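PDB 4RHJ: arginase from Trypanosoma brucei brucei, which is of unknown function, having the arginase-deacetylase fold but having evolved without the binuclear manganese cluster of true arginases. Local coordinates for residues F49-G54 and L121-A126; S68-D71 and E77-I80; E129-G134 and K155-S160; S149-Y154 and D161-V166. All blocks are in the same frame, centred on the assembly; numbering follows the deposited sequence. Where two conformers were deposited one is given.

Contact 1 of 4, residues F49-G54 and L121-A126; sequences FGYGAG and LGSLEA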
loop_
_atom_site.group_PDB
_atom_site.type_symbol
_atom_site.label_atom_id
_atom_site.label_comp_id
_atom_site.label_asym_id
_atom_site.label_seq_id
_atom_site.Cartn_x
_atom_site.Cartn_y
_atom_site.Cartn_z
ATOM N N PHE A 49 13.045 -22.854 11.883
ATOM C CA PHE A 49 12.861 -22.584 13.291
ATOM C C PHE A 49 12.551 -21.121 13.539
ATOM O O PHE A 49 12.675 -20.292 12.650
ATOM C CB PHE A 49 14.076 -23.044 14.094
ATOM C CG PHE A 49 15.358 -22.376 13.726
ATOM C CD1 PHE A 49 16.196 -22.945 12.790
ATOM C CD2 PHE A 49 15.746 -21.214 14.352
ATOM C CE1 PHE A 49 17.382 -22.346 12.464
ATOM C CE2 PHE A 49 16.920 -20.616 14.045
ATOM C CZ PHE A 49 17.749 -21.181 13.090
ATOM N N GLY A 50 12.102 -20.832 14.757
ATOM C CA GLY A 50 11.740 -19.490 15.158
ATOM C C GLY A 50 12.807 -18.883 16.031
ATOM O O GLY A 50 13.210 -19.461 17.025
ATOM N N TYR A 51 13.254 -17.705 15.640
ATOM C CA TYR A 51 14.340 -17.013 16.290
ATOM C C TYR A 51 13.845 -15.668 16.860
ATOM O O TYR A 51 13.184 -14.904 16.163
ATOM C CB TYR A 51 15.483 -16.812 15.283
ATOM C CG TYR A 51 16.713 -16.122 15.837
ATOM C CD1 TYR A 51 17.572 -16.779 16.704
ATOM C CD2 TYR A 51 17.011 -14.818 15.478
ATOM C CE1 TYR A 51 18.686 -16.152 17.205
ATOM C CE2 TYR A 51 18.125 -14.193 15.961
ATOM C CZ TYR A 51 18.957 -14.854 16.829
ATOM O OH TYR A 51 20.076 -14.212 17.310
ATOM N N GLY A 52 14.166 -15.367 18.116
ATOM C CA GLY A 52 13.524 -14.244 18.786
ATOM C C GLY A 52 14.416 -13.152 19.334
ATOM O O GLY A 52 13.983 -12.387 20.178
ATOM N N ALA A 53 15.641 -13.044 18.825
ATOM C CA ALA A 53 16.592 -12.065 19.346
ATOM C C ALA A 53 16.202 -10.614 19.049
ATOM O O ALA A 53 15.839 -10.269 17.929
ATOM C CB ALA A 53 17.964 -12.345 18.803
ATOM N N GLY A 54 16.279 -9.760 20.060
ATOM C CA GLY A 54 15.968 -8.351 19.860
ATOM C C GLY A 54 14.514 -7.966 19.632
ATOM O O GLY A 54 14.219 -6.814 19.309
ATOM N N LEU A 121 25.174 -18.295 20.168
ATOM C CA LEU A 121 25.771 -19.608 20.337
ATOM C C LEU A 121 24.790 -20.696 19.937
ATOM O O LEU A 121 25.163 -21.652 19.268
ATOM C CB LEU A 121 26.227 -19.810 21.783
ATOM C CG LEU A 121 27.493 -19.080 22.255
ATOM C CD1 LEU A 121 27.929 -19.563 23.630
ATOM C CD2 LEU A 121 28.639 -19.196 21.253
ATOM N N GLY A 122 23.534 -20.537 20.350
ATOM C CA GLY A 122 22.463 -21.445 19.972
ATOM C C GLY A 122 22.141 -21.402 18.488
ATOM O O GLY A 122 22.151 -22.428 17.815
ATOM N N SER A 123 21.860 -20.206 17.979
ATOM C CA SER A 123 21.611 -20.003 16.553
ATOM C C SER A 123 22.758 -20.569 15.723
ATOM O O SER A 123 22.564 -21.092 14.627
ATOM C CB SER A 123 21.413 -18.507 16.255
ATOM O OG SER A 123 20.839 -18.288 14.978
ATOM N N LEU A 124 23.961 -20.454 16.254
ATOM C CA LEU A 124 25.134 -21.011 15.609
ATOM C C LEU A 124 25.075 -22.534 15.702
ATOM O O LEU A 124 25.390 -23.236 14.766
ATOM C CB LEU A 124 26.397 -20.449 16.267
ATOM C CG LEU A 124 27.785 -20.484 15.642
ATOM C CD1 LEU A 124 27.997 -19.340 14.660
ATOM C CD2 LEU A 124 28.835 -20.479 16.746
ATOM N N GLU A 125 24.651 -23.041 16.847
ATOM C CA GLU A 125 24.581 -24.484 17.053
ATOM C C GLU A 125 23.433 -25.140 16.289
ATOM O O GLU A 125 23.593 -26.227 15.734
ATOM C CB GLU A 125 24.453 -24.795 18.539
ATOM C CG GLU A 125 23.593 -25.991 18.825
ATOM C CD GLU A 125 23.814 -26.499 20.205
ATOM O OE1 GLU A 125 24.608 -25.861 20.927
ATOM O OE2 GLU A 125 23.205 -27.527 20.557
ATOM N N ALA A 126 22.274 -24.487 16.270
ATOM C CA ALA A 126 21.158 -24.951 15.452
ATOM C C ALA A 126 21.534 -24.973 13.972
ATOM O O ALA A 126 21.417 -26.004 13.317
ATOM C CB ALA A 126 19.943 -24.075 15.666
#
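The two aromatic rings of F49 and Y51 meet the small side chains of A126 and S123. S123 comes obliquely to the Y51 ring, at its CD1-CE1 side: CB of S123 lies 3.7 Å from CE1 of Y51. OG of S123 is beside the same bond, 3.8 Å from CE1 of Y51. One face of the Y51 ring carries the backbone N of A53, 3.9 Å above the plane and displaced toward the rim. The ring of W119 meets that of Y51 edge-to-face. F49 meets the helix more loosely and also obliquely, with its CE1 4.4 Å from CB of A126.

Y51 reaches this place with CG anti to the backbone N (chi1 -179°). Its OH is hydrogen-bonded to OG of S145, which fixes the far end of the ring. OG of S123 is different. It is buried here and has no hydrogen-bonding partner in the model. M104 touches both F49 and A126 and extends the apolar surroundings.

F49 lies near the end of strand 46-50, and Y51 comes just after G50, in the loop. Both lie against helix 116-131, which connects strand 95-103 to strand 136-140. Strand 46-50 sits between those two in the parallel sheet. The contact is therefore the packing of a beta-alpha-beta crossover helix on the strand it passes over, a basic feature of the arginase-deacetylase fold.

Contact 2 of 4, residues S68-D71 and E77-I80; sequences SPRD and ELTI
R70 and I80 form the close part of this contact. The guanidinium of R70 lies with one face over CG1 of I80. NH2 and NE of R70 are each 3.2 Å from that carbon, and CZ of R70 is 3.4 Å from it. CD1 of I80 is on a face of the group too, but nearer its rim. The R70 chain bends at chi2 (-66°), which turns the guanidinium along the strand toward I80. On the way CD of R70 passes 3.9 Å from CB of L78, and the two side chains cross at about a right angle. NH1 and NH2 of R70 make weak hydrogen bonds to the carbonyls of F65 and L66, so its polar end is directed back to the end of the preceding helix.

The backbone link is less firm. N of L78 donates a weak hydrogen bond to O of R70, at 3.3 Å and 160°. D71 and E77 form a single beta bridge, with their CA atoms 5.3 Å apart. Their side chains remain separate: OD1 of D71 is 5.9 Å from OE2 of E77. This looser side is met by a second subunit. There OD2 of D71 is hydrogen-bonded to Q200 of that subunit, and E77 packs on its R206.

Strand 77-81 is the outermost strand at this end of the sheet within the chain. Strand 95-103 pairs with it on one side. Segment 68-71, after helix 62-66, borders it on the other. Helix 303-316 packs against L78 through K313 and I316.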
loop_
_atom_site.group_PDB
_atom_site.type_symbol
_atom_site.label_atom_id
_atom_site.label_comp_id
_atom_site.label_asym_id
_atom_site.label_seq_id
_atom_site.Cartn_x
_atom_site.Cartn_y
_atom_site.Cartn_z
ATOM N N SER A 68 -0.858 -20.562 7.949
ATOM C CA SER A 68 -1.096 -19.873 6.690
ATOM C C SER A 68 -1.302 -20.860 5.541
ATOM O O SER A 68 -0.913 -22.024 5.645
ATOM C CB SER A 68 0.085 -18.943 6.392
ATOM O OG SER A 68 0.396 -18.148 7.523
ATOM N N PRO A 69 -1.927 -20.405 4.447
ATOM C CA PRO A 69 -2.078 -21.253 3.270
ATOM C C PRO A 69 -0.753 -21.850 2.795
ATOM O O PRO A 69 0.288 -21.190 2.830
ATOM C CB PRO A 69 -2.650 -20.290 2.231
ATOM C CG PRO A 69 -3.391 -19.298 3.022
ATOM C CD PRO A 69 -2.537 -19.083 4.234
ATOM N N ARG A 70 -0.800 -23.105 2.363
ATOM C CA ARG A 70 0.391 -23.783 1.856
ATOM C C ARG A 70 0.585 -23.506 0.367
ATOM O O ARG A 70 1.648 -23.774 -0.189
ATOM C CB ARG A 70 0.296 -25.284 2.111
ATOM C CG ARG A 70 0.371 -25.660 3.578
ATOM C CD ARG A 70 1.750 -25.338 4.169
ATOM N NE ARG A 70 1.883 -25.845 5.532
ATOM C CZ ARG A 70 1.849 -25.094 6.629
ATOM N NH1 ARG A 70 1.706 -23.777 6.543
ATOM N NH2 ARG A 70 1.974 -25.668 7.822
ATOM N N ASP A 71 -0.452 -22.944 -0.258
ATOM C CA ASP A 71 -0.457 -22.658 -1.688
ATOM C C ASP A 71 0.403 -21.467 -2.036
ATOM O O ASP A 71 0.064 -20.343 -1.699
ATOM C CB ASP A 71 -1.871 -22.407 -2.176
ATOM C CG ASP A 71 -2.843 -23.466 -1.707
ATOM O OD1 ASP A 71 -2.790 -24.600 -2.233
ATOM O OD2 ASP A 71 -3.661 -23.162 -0.816
ATOM N N GLU A 77 3.925 -26.497 -3.914
ATOM C CA GLU A 77 3.203 -26.444 -2.643
ATOM C C GLU A 77 4.075 -26.852 -1.440
ATOM O O GLU A 77 4.771 -27.869 -1.494
ATOM C CB GLU A 77 1.943 -27.330 -2.720
ATOM C CG GLU A 77 2.018 -28.518 -3.696
ATOM C CD GLU A 77 0.700 -29.295 -3.790
ATOM O OE1 GLU A 77 0.226 -29.546 -4.919
ATOM O OE2 GLU A 77 0.139 -29.660 -2.737
ATOM N N LEU A 78 4.038 -26.060 -0.362
ATOM C CA LEU A 78 4.782 -26.401 0.855
ATOM C C LEU A 78 4.158 -27.608 1.558
ATOM O O LEU A 78 2.933 -27.774 1.544
ATOM C CB LEU A 78 4.839 -25.221 1.833
ATOM C CG LEU A 78 5.482 -23.871 1.509
ATOM C CD1 LEU A 78 5.229 -22.934 2.667
ATOM C CD2 LEU A 78 6.981 -23.962 1.214
ATOM N N THR A 79 5.007 -28.451 2.154
ATOM C CA THR A 79 4.569 -29.593 2.963
ATOM C C THR A 79 5.349 -29.617 4.299
ATOM O O THR A 79 6.568 -29.723 4.303
ATOM C CB THR A 79 4.736 -30.954 2.182
ATOM O OG1 THR A 79 6.021 -31.526 2.420
ATOM C CG2 THR A 79 4.564 -30.758 0.689
ATOM N N ILE A 80 4.644 -29.511 5.427
ATOM C CA ILE A 80 5.288 -29.323 6.738
ATOM C C ILE A 80 5.274 -30.564 7.660
ATOM O O ILE A 80 4.214 -31.057 8.057
ATOM C CB ILE A 80 4.633 -28.137 7.502
ATOM C CG1 ILE A 80 4.732 -26.832 6.685
ATOM C CG2 ILE A 80 5.206 -28.001 8.923
ATOM C CD1 ILE A 80 6.119 -26.217 6.555
#

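Contact 3 of 4, residues E129-G134 and K155-S160; sequences ELLEKG and KRLFPS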
loop_
_atom_site.group_PDB
_atom_site.type_symbol
_atom_site.label_atom_id
_atom_site.label_comp_id
_atom_site.label_asym_id
_atom_site.label_seq_id
_atom_site.Cartn_x
_atom_site.Cartn_y
_atom_site.Cartn_z
ATOM N N GLU A 129 23.850 -27.603 13.099
ATOM C CA GLU A 129 23.258 -28.932 13.215
ATOM C C GLU A 129 22.153 -29.144 12.187
ATOM O O GLU A 129 21.679 -30.259 11.999
ATOM C CB GLU A 129 22.709 -29.165 14.626
ATOM C CG GLU A 129 22.577 -30.630 15.016
ATOM C CD GLU A 129 23.685 -31.116 15.946
ATOM O OE1 GLU A 129 24.643 -30.363 16.205
ATOM O OE2 GLU A 129 23.599 -32.257 16.438
ATOM N N LEU A 130 21.745 -28.069 11.527
ATOM C CA LEU A 130 20.800 -28.158 10.420
ATOM C C LEU A 130 21.538 -28.320 9.097
ATOM O O LEU A 130 21.095 -29.041 8.194
ATOM C CB LEU A 130 19.902 -26.920 10.367
ATOM C CG LEU A 130 18.779 -26.950 11.400
ATOM C CD1 LEU A 130 17.757 -25.839 11.174
ATOM C CD2 LEU A 130 18.127 -28.335 11.439
ATOM N N LEU A 131 22.671 -27.632 9.003
ATOM C CA LEU A 131 23.513 -27.640 7.819
ATOM C C LEU A 131 24.299 -28.928 7.704
ATOM O O LEU A 131 24.559 -29.391 6.600
ATOM C CB LEU A 131 24.479 -26.458 7.832
ATOM C CG LEU A 131 23.910 -25.090 7.496
ATOM C CD1 LEU A 131 24.982 -24.036 7.673
ATOM C CD2 LEU A 131 23.366 -25.099 6.083
ATOM N N GLU A 132 24.686 -29.504 8.837
ATOM C CA GLU A 132 25.404 -30.763 8.805
ATOM C C GLU A 132 24.549 -31.815 8.113
ATOM O O GLU A 132 25.054 -32.614 7.319
ATOM C CB GLU A 132 25.794 -31.210 10.217
ATOM C CG GLU A 132 27.068 -30.574 10.702
ATOM C CD GLU A 132 27.377 -30.895 12.148
ATOM O OE1 GLU A 132 27.006 -31.990 12.620
ATOM O OE2 GLU A 132 28.000 -30.046 12.815
ATOM N N LYS A 133 23.245 -31.779 8.373
ATOM C CA LYS A 133 22.346 -32.819 7.876
ATOM C C LYS A 133 21.767 -32.543 6.485
ATOM O O LYS A 133 20.939 -33.297 5.995
ATOM C CB LYS A 133 21.197 -33.040 8.859
ATOM C CG LYS A 133 21.581 -33.233 10.310
ATOM C CD LYS A 133 20.318 -33.360 11.160
ATOM C CE LYS A 133 20.619 -33.634 12.631
ATOM N NZ LYS A 133 20.894 -35.072 12.914
ATOM N N GLY A 134 22.199 -31.470 5.846
ATOM C CA GLY A 134 21.760 -31.204 4.491
ATOM C C GLY A 134 20.380 -30.579 4.379
ATOM O O GLY A 134 19.727 -30.695 3.343
ATOM N N LYS A 155 30.377 -21.521 6.919
ATOM C CA LYS A 155 31.784 -21.342 6.612
ATOM C C LYS A 155 32.660 -22.211 7.514
ATOM O O LYS A 155 33.785 -22.547 7.168
ATOM C CB LYS A 155 32.166 -19.871 6.755
ATOM C CG LYS A 155 33.396 -19.469 5.960
ATOM C CD LYS A 155 33.170 -19.635 4.469
ATOM C CE LYS A 155 34.294 -18.995 3.689
ATOM N NZ LYS A 155 34.066 -19.115 2.238
ATOM N N ARG A 156 32.143 -22.558 8.684
ATOM C CA ARG A 156 32.811 -23.509 9.561
ATOM C C ARG A 156 32.809 -24.884 8.913
ATOM O O ARG A 156 33.850 -25.534 8.799
ATOM C CB ARG A 156 32.120 -23.552 10.918
ATOM C CG ARG A 156 32.294 -24.850 11.685
ATOM C CD ARG A 156 31.009 -25.211 12.414
ATOM N NE ARG A 156 30.132 -24.051 12.542
ATOM C CZ ARG A 156 30.220 -23.157 13.522
ATOM N NH1 ARG A 156 31.150 -23.277 14.456
ATOM N NH2 ARG A 156 29.389 -22.131 13.557
ATOM N N LEU A 157 31.623 -25.312 8.490
ATOM C CA LEU A 157 31.446 -26.542 7.728
ATOM C C LEU A 157 32.143 -26.490 6.370
ATOM O O LEU A 157 32.875 -27.414 5.983
ATOM C CB LEU A 157 29.954 -26.823 7.530
ATOM C CG LEU A 157 29.192 -27.110 8.818
ATOM C CD1 LEU A 157 27.752 -27.419 8.535
ATOM C CD2 LEU A 157 29.871 -28.257 9.548
ATOM N N PHE A 158 31.913 -25.406 5.642
ATOM C CA PHE A 158 32.487 -25.284 4.316
ATOM C C PHE A 158 33.267 -23.998 4.167
ATOM O O PHE A 158 32.762 -23.032 3.611
ATOM C CB PHE A 158 31.389 -25.359 3.267
ATOM C CG PHE A 158 30.389 -26.444 3.524
ATOM C CD1 PHE A 158 30.633 -27.737 3.105
ATOM C CD2 PHE A 158 29.205 -26.173 4.190
ATOM C CE1 PHE A 158 29.719 -28.736 3.343
ATOM C CE2 PHE A 158 28.293 -27.168 4.434
ATOM C CZ PHE A 158 28.549 -28.453 4.009
ATOM N N PRO A 159 34.506 -23.981 4.666
ATOM C CA PRO A 159 35.388 -22.816 4.544
ATOM C C PRO A 159 35.906 -22.616 3.119
ATOM O O PRO A 159 36.505 -21.584 2.807
ATOM C CB PRO A 159 36.532 -23.158 5.494
ATOM C CG PRO A 159 36.591 -24.632 5.458
ATOM C CD PRO A 159 35.159 -25.079 5.397
ATOM N N SER A 160 35.678 -23.613 2.272
ATOM C CA SER A 160 36.097 -23.560 0.884
ATOM C C SER A 160 35.058 -22.848 0.034
ATOM O O SER A 160 35.388 -22.224 -0.976
ATOM C CB SER A 160 36.325 -24.968 0.347
ATOM O OG SER A 160 35.138 -25.735 0.445
#
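Apolar contact comes first, and L157 carries it. Both of its methyl groups rest against the end of the facing helix. CD1 of L157 presses on CB of L131 at 3.5 Å, tighter than usual for two carbons. The same methyl lies 3.7 Å from the backbone N of E132. CD2 of L157 rests on the aliphatic part of E132, 3.8 Å from its CG. In L157, chi1 (-65°) sets CG anti to the carbonyl carbon, and with chi2 near 180° this brings both methyls to the other helix. The E132 side chain is extended beyond CG and crosses L157 at about a right angle.

Charged groups take a lesser part. OE2 of E132 is 6.4 Å from NE of R156, too far for a salt bridge. NE of R156 makes a weak hydrogen bond to O of A153 in its own helix. E132 also touches a neighbouring molecule in the crystal.

Backbone bonds shape the helix end. Helix 116-131 finishes in a Schellman motif at G134, which has positive phi (80°). N of G134 bonds to O of L131, 3.2 Å away, and a type I turn runs from L131 to G134. NZ of K133 is hydrogen-bonded to the carbonyls of K30 and V32, linking this end to the end of helix 23-30 and the residues just after it.

The C-terminal ends of helices 116-131 and 148-157 are thus joined by leucine packing. The carboxylate of E132 lies at the exposed margin, and its CG methylene helps cover L157. The contact depends on fit between hydrocarbon surfaces, with no ion pair between the two segments.

Contact 4 of 4, residues S149-Y154 and D161-V166; sequences SMVEAY and DDIVIV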
loop_
_atom_site.group_PDB
_atom_site.type_symbol
_atom_site.label_atom_id
_atom_site.label_comp_id
_atom_site.label_asym_id
_atom_site.label_seq_id
_atom_site.Cartn_x
_atom_site.Cartn_y
_atom_site.Cartn_z
ATOM N N SER A 149 25.200 -15.712 12.595
ATOM C CA SER A 149 25.413 -17.068 13.118
ATOM C C SER A 149 25.289 -18.159 12.063
ATOM O O SER A 149 26.086 -19.092 12.031
ATOM C CB SER A 149 24.419 -17.365 14.240
ATOM O OG SER A 149 24.054 -16.185 14.932
ATOM N N MET A 150 24.271 -18.035 11.212
ATOM C CA MET A 150 23.917 -19.061 10.225
ATOM C C MET A 150 24.930 -19.173 9.086
ATOM O O MET A 150 25.285 -20.279 8.650
ATOM C CB MET A 150 22.526 -18.775 9.646
ATOM C CG MET A 150 21.374 -18.857 10.661
ATOM S SD MET A 150 19.791 -18.377 9.929
ATOM C CE MET A 150 19.509 -19.722 8.784
ATOM N N VAL A 151 25.388 -18.030 8.602
ATOM C CA VAL A 151 26.451 -18.013 7.611
ATOM C C VAL A 151 27.794 -18.425 8.238
ATOM O O VAL A 151 28.665 -18.948 7.547
ATOM C CB VAL A 151 26.569 -16.624 6.941
ATOM C CG1 VAL A 151 26.814 -15.600 7.962
ATOM C CG2 VAL A 151 27.690 -16.598 5.901
ATOM N N GLU A 152 27.968 -18.230 9.546
ATOM C CA GLU A 152 29.223 -18.651 10.183
ATOM C C GLU A 152 29.287 -20.151 10.471
ATOM O O GLU A 152 30.373 -20.731 10.483
ATOM C CB GLU A 152 29.470 -17.859 11.460
ATOM C CG GLU A 152 30.109 -16.515 11.175
ATOM C CD GLU A 152 30.731 -15.903 12.382
ATOM O OE1 GLU A 152 30.132 -16.021 13.469
ATOM O OE2 GLU A 152 31.815 -15.304 12.244
ATOM N N ALA A 153 28.127 -20.769 10.685
ATOM C CA ALA A 153 28.004 -22.222 10.754
ATOM C C ALA A 153 28.303 -22.880 9.411
ATOM O O ALA A 153 28.727 -24.034 9.349
ATOM C CB ALA A 153 26.647 -22.595 11.194
ATOM N N TYR A 154 28.060 -22.133 8.338
ATOM C CA TYR A 154 28.249 -22.630 6.976
ATOM C C TYR A 154 29.715 -22.626 6.598
ATOM O O TYR A 154 30.229 -23.589 6.022
ATOM C CB TYR A 154 27.455 -21.782 5.972
ATOM C CG TYR A 154 27.340 -22.416 4.610
ATOM C CD1 TYR A 154 28.389 -22.362 3.705
ATOM C CD2 TYR A 154 26.185 -23.076 4.234
ATOM C CE1 TYR A 154 28.288 -22.948 2.472
ATOM C CE2 TYR A 154 26.075 -23.669 2.996
ATOM C CZ TYR A 154 27.126 -23.603 2.123
ATOM O OH TYR A 154 27.014 -24.194 0.891
ATOM N N ASP A 161 33.798 -22.957 0.447
ATOM C CA ASP A 161 32.680 -22.379 -0.291
ATOM C C ASP A 161 32.660 -20.861 -0.158
ATOM O O ASP A 161 32.774 -20.332 0.941
ATOM C CB ASP A 161 31.349 -22.967 0.199
ATOM C CG ASP A 161 31.026 -24.313 -0.435
ATOM O OD1 ASP A 161 30.384 -24.330 -1.503
ATOM O OD2 ASP A 161 31.396 -25.357 0.137
ATOM N N ASP A 162 32.533 -20.167 -1.285
ATOM C CA ASP A 162 32.358 -18.715 -1.288
ATOM C C ASP A 162 30.911 -18.331 -0.961
ATOM O O ASP A 162 30.000 -18.681 -1.703
ATOM C CB ASP A 162 32.749 -18.134 -2.648
ATOM C CG ASP A 162 34.220 -18.307 -2.959
ATOM O OD1 ASP A 162 35.031 -18.307 -2.007
ATOM O OD2 ASP A 162 34.562 -18.434 -4.159
ATOM N N ILE A 163 30.697 -17.614 0.138
ATOM C CA ILE A 163 29.343 -17.208 0.519
ATOM C C ILE A 163 29.065 -15.747 0.202
ATOM O O ILE A 163 29.789 -14.864 0.646
ATOM C CB ILE A 163 29.083 -17.420 2.018
ATOM C CG1 ILE A 163 29.366 -18.874 2.413
ATOM C CG2 ILE A 163 27.662 -16.987 2.368
ATOM C CD1 ILE A 163 29.256 -19.143 3.898
ATOM N N VAL A 164 28.011 -15.495 -0.563
ATOM C CA VAL A 164 27.580 -14.123 -0.779
ATOM C C VAL A 164 26.251 -13.926 -0.084
ATOM O O VAL A 164 25.633 -14.886 0.355
ATOM C CB VAL A 164 27.458 -13.773 -2.263
ATOM C CG1 VAL A 164 28.629 -14.362 -3.033
ATOM C CG2 VAL A 164 26.132 -14.261 -2.826
ATOM N N ILE A 165 25.827 -12.676 0.025
ATOM C CA ILE A 165 24.592 -12.342 0.723
ATOM C C ILE A 165 23.752 -11.373 -0.097
ATOM O O ILE A 165 24.262 -10.387 -0.608
ATOM C CB ILE A 165 24.875 -11.725 2.116
ATOM C CG1 ILE A 165 25.504 -12.768 3.044
ATOM C CG2 ILE A 165 23.601 -11.193 2.739
ATOM C CD1 ILE A 165 25.619 -12.321 4.472
ATOM N N VAL A 166 22.466 -11.670 -0.234
ATOM C CA VAL A 166 21.535 -10.723 -0.846
ATOM C C VAL A 166 20.712 -10.057 0.268
ATOM O O VAL A 166 19.819 -10.685 0.833
ATOM C CB VAL A 166 20.618 -11.403 -1.877
ATOM C CG1 VAL A 166 19.595 -10.419 -2.411
ATOM C CG2 VAL A 166 21.431 -11.941 -3.027
#
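I163 puts its CD1 methyl between V151 and Y154, the two residues of helix 148-157 that face it. The helix belongs to a beta-alpha-beta crossover of the parallel alpha/beta sheet. It follows strand 136-140 and leads into strand 163-168, with strands 281-287 and 239-244 lying between those two in the sheet. I163 stands near the start of the second strand, so the contact packs the helix back on the strand it leads into.

CD1 of I163 lies 3.3 Å from CD1 of Y154, the closest approach here. It comes to the ring obliquely. The same methyl is 3.6 Å from CG2 of V151. CG2 of I163 also touches CG2 of V151, again at 3.6 Å. In V151 that methyl is anti to the backbone N, while CG1 sits between the N and the carbonyl carbon (chi1 58°). One branch of the valine therefore serves both methyls of the isoleucine.

F240 on strand 239-244 and L184 on helix 180-186 both touch V151 and I165, and continue the apolar layer. F158 meets the Y154 ring with the planes at about 50°. Strand 163-168 is held in the sheet by backbone bonds, including I163 with K191 and V164 with F240.

D161 closes the contact at its loop end, before strand 163-168. Its CB lies at the edge of the Y154 ring and in its plane, 3.8 Å from CE1 of Y154. The carboxylate of D161 is turned 84° from the ring plane, with its OD1 4.1 Å from OH of Y154.

How the contacts relate
Contacts 1, 3 and 4 form one continuous region. Contacts 1 and 3 share helix 116-131, with centres about 16 Å apart. Contacts 3 and 4 share helix 148-157, with centres about 9 Å apart. Contacts 1 and 4 touch where L124 packs on S149 and E152. Contact 2 is separate, its centre about 24 Å from that of contact 1 and about 27 Å from those of contacts 3 and 4. Along the chain, contact 2 is nested inside the loop closed by contact 1. Contacts 3 and 4 come later and alternate their segments. Two successive crossover helices are thus packed on each other and on the sheet, while contact 2 lies at the edge that faces another subunit.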